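Local coordinates for AclR protein (Streptomyces galilaeus, PDB 2GEY) that probably acts as a hydroxylase in the biosynthesis of an aromatic polyketide antibiotic, on a SnoaL-like fold of the NTF2 superfamily, at residues A[89-103]-A[120-132]. Sequence-based numbering, arbitrary orientation.
Sequences FMGVQPTGQRVSWHL and VINMRPLLVRLGK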
loop_
_atom_site.group_PDB
_atom_site.type_symbol
_atom_site.label_atom_id
_atom_site.label_comp_id
_atom_site.label_asym_id
_atom_site.label_seq_id
_atom_site.Cartn_x
_atom_site.Cartn_y
_atom_site.Cartn_z
ATOM N N PHE A 89 15.342 7.835 -14.332
ATOM C CA PHE A 89 14.723 6.822 -13.496
ATOM C C PHE A 89 13.807 5.937 -14.332
ATOM O O PHE A 89 12.983 6.439 -15.095
ATOM C CB PHE A 89 13.930 7.479 -12.364
ATOM C CG PHE A 89 13.521 6.522 -11.287
ATOM C CD1 PHE A 89 14.476 5.939 -10.466
ATOM C CD2 PHE A 89 12.192 6.192 -11.096
ATOM C CE1 PHE A 89 14.109 5.049 -9.472
ATOM C CE2 PHE A 89 11.814 5.300 -10.102
ATOM C CZ PHE A 89 12.773 4.730 -9.286
ATOM N N MET A 90 13.965 4.621 -14.178
ATOM C CA MET A 90 13.220 3.621 -14.952
ATOM C C MET A 90 13.254 3.899 -16.454
ATOM O O MET A 90 12.257 3.716 -17.151
ATOM C CB MET A 90 11.770 3.546 -14.480
ATOM C CG MET A 90 11.609 3.247 -13.011
ATOM S SD MET A 90 9.900 2.953 -12.526
ATOM C CE MET A 90 9.042 4.285 -13.338
ATOM N N GLY A 91 14.408 4.350 -16.942
ATOM C CA GLY A 91 14.592 4.648 -18.353
ATOM C C GLY A 91 13.975 5.953 -18.828
ATOM O O GLY A 91 14.014 6.251 -20.018
ATOM N N VAL A 92 13.418 6.740 -17.911
ATOM C CA VAL A 92 12.777 8.005 -18.266
ATOM C C VAL A 92 13.691 9.176 -17.923
ATOM O O VAL A 92 14.134 9.307 -16.784
ATOM C CB VAL A 92 11.437 8.172 -17.524
ATOM C CG1 VAL A 92 10.779 9.504 -17.882
ATOM C CG2 VAL A 92 10.520 7.013 -17.848
ATOM N N GLN A 93 13.966 10.030 -18.907
ATOM C CA GLN A 93 14.829 11.187 -18.686
ATOM C C GLN A 93 14.161 12.182 -17.737
ATOM O O GLN A 93 12.937 12.330 -17.753
ATOM C CB GLN A 93 15.173 11.874 -20.007
ATOM C CG GLN A 93 15.958 10.997 -20.982
ATOM C CD GLN A 93 17.212 10.401 -20.362
ATOM O OE1 GLN A 93 18.020 11.105 -19.760
ATOM N NE2 GLN A 93 17.370 9.091 -20.502
ATOM N N PRO A 94 14.965 12.873 -16.912
ATOM C CA PRO A 94 14.411 13.778 -15.910
ATOM C C PRO A 94 13.640 14.954 -16.505
ATOM O O PRO A 94 14.088 15.567 -17.475
ATOM C CB PRO A 94 15.649 14.272 -15.157
ATOM C CG PRO A 94 16.777 14.063 -16.080
ATOM C CD PRO A 94 16.436 12.840 -16.858
ATOM N N THR A 95 12.483 15.238 -15.910
ATOM C CA THR A 95 11.607 16.324 -16.341
ATOM C C THR A 95 11.807 17.582 -15.487
ATOM O O THR A 95 11.615 18.700 -15.958
ATOM C CB THR A 95 10.129 15.889 -16.246
ATOM O OG1 THR A 95 9.887 15.260 -14.982
ATOM C CG2 THR A 95 9.791 14.894 -17.343
ATOM N N GLY A 96 12.199 17.396 -14.232
ATOM C CA GLY A 96 12.155 18.473 -13.250
ATOM C C GLY A 96 10.775 18.583 -12.616
ATOM O O GLY A 96 10.517 19.513 -11.852
ATOM N N GLN A 97 9.895 17.633 -12.934
ATOM C CA GLN A 97 8.540 17.587 -12.386
ATOM C C GLN A 97 8.577 17.203 -10.922
ATOM O O GLN A 97 9.391 16.369 -10.526
ATOM C CB GLN A 97 7.700 16.494 -13.054
ATOM C CG GLN A 97 6.907 16.868 -14.271
ATOM C CD GLN A 97 5.730 15.915 -14.465
ATOM O OE1 GLN A 97 4.572 16.337 -14.488
ATOM N NE2 GLN A 97 6.023 14.614 -14.558
ATOM N N ARG A 98 7.657 17.757 -10.141
ATOM C CA ARG A 98 7.415 17.245 -8.798
ATOM C C ARG A 98 6.695 15.903 -8.882
ATOM O O ARG A 98 5.773 15.726 -9.683
ATOM C CB ARG A 98 6.583 18.223 -7.973
ATOM C CG ARG A 98 7.272 19.545 -7.691
ATOM C CD ARG A 98 8.441 19.377 -6.721
ATOM N NE ARG A 98 7.964 19.109 -5.370
ATOM C CZ ARG A 98 8.725 18.717 -4.348
ATOM N NH1 ARG A 98 10.035 18.515 -4.496
ATOM N NH2 ARG A 98 8.159 18.523 -3.166
ATOM N N VAL A 99 7.110 14.969 -8.032
ATOM C CA VAL A 99 6.546 13.635 -8.005
ATOM C C VAL A 99 6.277 13.240 -6.564
ATOM O O VAL A 99 6.782 13.880 -5.635
ATOM C CB VAL A 99 7.481 12.592 -8.664
ATOM C CG1 VAL A 99 7.769 12.966 -10.125
ATOM C CG2 VAL A 99 8.789 12.429 -7.875
ATOM N N SER A 100 5.485 12.187 -6.403
ATOM C CA SER A 100 5.178 11.623 -5.096
ATOM C C SER A 100 4.924 10.122 -5.186
ATOM O O SER A 100 4.553 9.586 -6.246
ATOM C CB SER A 100 3.960 12.321 -4.478
ATOM O OG SER A 100 2.787 12.052 -5.241
ATOM N N TRP A 101 5.130 9.442 -4.066
ATOM C CA TRP A 101 4.676 8.079 -3.917
ATOM C C TRP A 101 4.465 7.770 -2.440
ATOM O O TRP A 101 4.680 8.630 -1.582
ATOM C CB TRP A 101 5.612 7.079 -4.626
ATOM C CG TRP A 101 6.992 6.950 -4.094
ATOM C CD1 TRP A 101 7.438 6.030 -3.198
ATOM C CD2 TRP A 101 8.131 7.731 -4.469
ATOM N NE1 TRP A 101 8.777 6.197 -2.971
ATOM C CE2 TRP A 101 9.232 7.232 -3.745
ATOM C CE3 TRP A 101 8.328 8.801 -5.349
ATOM C CZ2 TRP A 101 10.515 7.769 -3.870
ATOM C CZ3 TRP A 101 9.591 9.339 -5.468
ATOM C CH2 TRP A 101 10.673 8.821 -4.729
ATOM N N HIS A 102 3.986 6.569 -2.160
ATOM C CA HIS A 102 3.539 6.215 -0.818
ATOM C C HIS A 102 4.045 4.838 -0.503
ATOM O O HIS A 102 4.127 3.983 -1.383
ATOM C CB HIS A 102 2.011 6.250 -0.748
ATOM C CG HIS A 102 1.426 7.524 -1.272
ATOM N ND1 HIS A 102 1.262 8.644 -0.488
ATOM C CD2 HIS A 102 1.020 7.870 -2.516
ATOM C CE1 HIS A 102 0.762 9.620 -1.223
ATOM N NE2 HIS A 102 0.598 9.175 -2.456
ATOM N N LEU A 103 4.406 4.610 0.750
ATOM C CA LEU A 103 4.887 3.298 1.150
ATOM C C LEU A 103 4.633 3.043 2.622
ATOM O O LEU A 103 4.404 3.976 3.383
ATOM C CB LEU A 103 6.380 3.180 0.840
ATOM C CG LEU A 103 7.269 4.263 1.467
ATOM C CD1 LEU A 103 7.890 3.771 2.747
ATOM C CD2 LEU A 103 8.347 4.719 0.501
ATOM N N VAL A 120 5.951 -2.193 1.481
ATOM C CA VAL A 120 4.870 -2.213 0.511
ATOM C C VAL A 120 4.877 -0.827 -0.102
ATOM O O VAL A 120 4.589 0.168 0.579
ATOM C CB VAL A 120 3.508 -2.524 1.161
ATOM C CG1 VAL A 120 2.387 -2.389 0.144
ATOM C CG2 VAL A 120 3.513 -3.912 1.786
ATOM N N ILE A 121 5.230 -0.754 -1.382
ATOM C CA ILE A 121 5.432 0.515 -2.040
ATOM C C ILE A 121 4.418 0.710 -3.159
ATOM O O ILE A 121 4.323 -0.114 -4.070
ATOM C CB ILE A 121 6.853 0.634 -2.613
ATOM C CG1 ILE A 121 7.894 0.373 -1.518
ATOM C CG2 ILE A 121 7.052 2.021 -3.245
ATOM C CD1 ILE A 121 9.292 0.258 -2.021
ATOM N N ASN A 122 3.657 1.797 -3.053
ATOM C CA ASN A 122 2.739 2.226 -4.088
ATOM C C ASN A 122 3.380 3.317 -4.924
ATOM O O ASN A 122 3.369 4.492 -4.529
ATOM C CB ASN A 122 1.435 2.758 -3.487
ATOM C CG ASN A 122 0.525 3.360 -4.535
ATOM O OD1 ASN A 122 0.609 2.999 -5.702
ATOM N ND2 ASN A 122 -0.334 4.293 -4.131
ATOM N N MET A 123 3.897 2.917 -6.085
ATOM C CA MET A 123 4.523 3.850 -7.018
ATOM C C MET A 123 3.542 4.354 -8.079
ATOM O O MET A 123 3.919 5.088 -8.992
ATOM C CB MET A 123 5.710 3.189 -7.708
ATOM C CG MET A 123 6.808 2.736 -6.764
ATOM S SD MET A 123 8.416 3.308 -7.305
ATOM C CE MET A 123 8.429 4.870 -6.443
ATOM N N ARG A 124 2.268 3.990 -7.958
ATOM C CA ARG A 124 1.293 4.393 -8.975
ATOM C C ARG A 124 1.399 5.877 -9.397
ATOM O O ARG A 124 1.520 6.158 -10.589
ATOM C CB ARG A 124 -0.134 4.035 -8.533
ATOM C CG ARG A 124 -1.175 4.133 -9.648
ATOM C CD ARG A 124 -2.566 4.409 -9.086
ATOM N NE ARG A 124 -2.645 5.753 -8.514
ATOM C CZ ARG A 124 -2.796 6.868 -9.221
ATOM N NH1 ARG A 124 -2.824 8.041 -8.604
ATOM N NH2 ARG A 124 -2.945 6.829 -10.542
ATOM N N PRO A 125 1.395 6.825 -8.434
ATOM C CA PRO A 125 1.426 8.242 -8.820
ATOM C C PRO A 125 2.710 8.626 -9.558
ATOM O O PRO A 125 2.682 9.463 -10.465
ATOM C CB PRO A 125 1.348 8.993 -7.480
ATOM C CG PRO A 125 0.996 7.996 -6.464
ATOM C CD PRO A 125 1.398 6.658 -6.968
ATOM N N LEU A 126 3.823 8.014 -9.166
ATOM C CA LEU A 126 5.093 8.250 -9.839
ATOM C C LEU A 126 5.079 7.662 -11.242
ATOM O O LEU A 126 5.569 8.284 -12.192
ATOM C CB LEU A 126 6.248 7.649 -9.032
ATOM C CG LEU A 126 7.654 7.798 -9.627
ATOM C CD1 LEU A 126 8.011 9.265 -9.820
ATOM C CD2 LEU A 126 8.675 7.115 -8.731
ATOM N N LEU A 127 4.519 6.462 -11.377
ATOM C CA LEU A 127 4.428 5.820 -12.689
ATOM C C LEU A 127 3.613 6.655 -13.675
ATOM O O LEU A 127 3.944 6.709 -14.863
ATOM C CB LEU A 127 3.854 4.407 -12.574
ATOM C CG LEU A 127 4.738 3.398 -11.834
ATOM C CD1 LEU A 127 3.927 2.164 -11.447
ATOM C CD2 LEU A 127 5.957 3.012 -12.662
ATOM N N VAL A 128 2.568 7.315 -13.180
ATOM C CA VAL A 128 1.788 8.237 -14.002
ATOM C C VAL A 128 2.650 9.435 -14.431
ATOM O O VAL A 128 2.659 9.802 -15.610
ATOM C CB VAL A 128 0.510 8.702 -13.268
ATOM C CG1 VAL A 128 -0.214 9.790 -14.060
ATOM C CG2 VAL A 128 -0.414 7.523 -13.045
ATOM N N ARG A 129 3.381 10.025 -13.484
ATOM C CA ARG A 129 4.238 11.183 -13.770
ATOM C C ARG A 129 5.345 10.863 -14.764
ATOM O O ARG A 129 5.729 11.715 -15.576
ATOM C CB ARG A 129 4.855 11.738 -12.484
ATOM C CG ARG A 129 3.889 12.515 -11.624
ATOM C CD ARG A 129 3.518 13.867 -12.235
ATOM N NE ARG A 129 2.075 14.070 -12.121
ATOM C CZ ARG A 129 1.185 13.980 -13.112
ATOM N NH1 ARG A 129 1.547 13.730 -14.369
ATOM N NH2 ARG A 129 -0.100 14.167 -12.834
ATOM N N LEU A 130 5.849 9.636 -14.708
ATOM C CA LEU A 130 6.882 9.193 -15.631
ATOM C C LEU A 130 6.332 8.661 -16.951
ATOM O O LEU A 130 7.109 8.243 -17.810
ATOM C CB LEU A 130 7.749 8.125 -14.971
ATOM C CG LEU A 130 8.542 8.624 -13.764
ATOM C CD1 LEU A 130 9.376 7.514 -13.220
ATOM C CD2 LEU A 130 9.414 9.806 -14.112
ATOM N N GLY A 131 5.007 8.665 -17.105
ATOM C CA GLY A 131 4.366 8.268 -18.353
ATOM C C GLY A 131 4.254 6.769 -18.570
ATOM O O GLY A 131 3.976 6.323 -19.692
ATOM N N LYS A 132 4.465 5.990 -17.513
ATOM C CA LYS A 132 4.379 4.532 -17.597
ATOM C C LYS A 132 2.931 4.070 -17.517
ATOM O O LYS A 132 2.595 2.982 -17.989
ATOM C CB LYS A 132 5.171 3.876 -16.469
ATOM C CG LYS A 132 6.654 4.207 -16.453
ATOM C CD LYS A 132 7.363 3.653 -17.678
ATOM C CE LYS A 132 8.865 3.569 -17.459
ATOM N NZ LYS A 132 9.200 2.569 -16.405
#
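His102 and Asn122 pair at the open end of an antiparallel beta hairpin of the SnoaL-like alpha+beta barrel, the axes of strands 98-103 and 120-122 running at 155°. Two backbone bonds define the pair: His102 N to Asn122 O, 3.2 Å, and Asn122 N to His102 O, 2.8 Å. Past Asn122 the pairing ends, and helix 124-129 packs along strand 98-103 instead, 6.5 Å from it axis to axis.

Leu126 is one of the bumps that fill the strand's hollows. Its chi1 of 179° swings CG away from the backbone nitrogen, and the two methyls fork between three side chains: CD1 sits against Val99 CB at 3.6 Å, while CD2 fills the notch between Trp101 CE3 and Phe89 CE2. Further on, Leu130 CD1 meets the Phe89 ring at its edge, near the plane, 3.8 Å from Phe89 CD2, and Leu130 CD2 leans on Val92 CG1. The bent tip of Met90 enters the groove between Leu127 and Leu130. Gln97 NE2 reaches Arg129 O in a weak bond, and Arg129 goes on to a salt bridge with Asp135.

A tetraethylene glycol, probably from the crystallisation liquor, lies beside Met123 and may mark a pocket. In one of two modelled conformers, bent at chi2 and chi3, Met123 lays CE over the indole, 3.4 Å from the centroid of the five-membered ring of Trp101 and 8° off its normal.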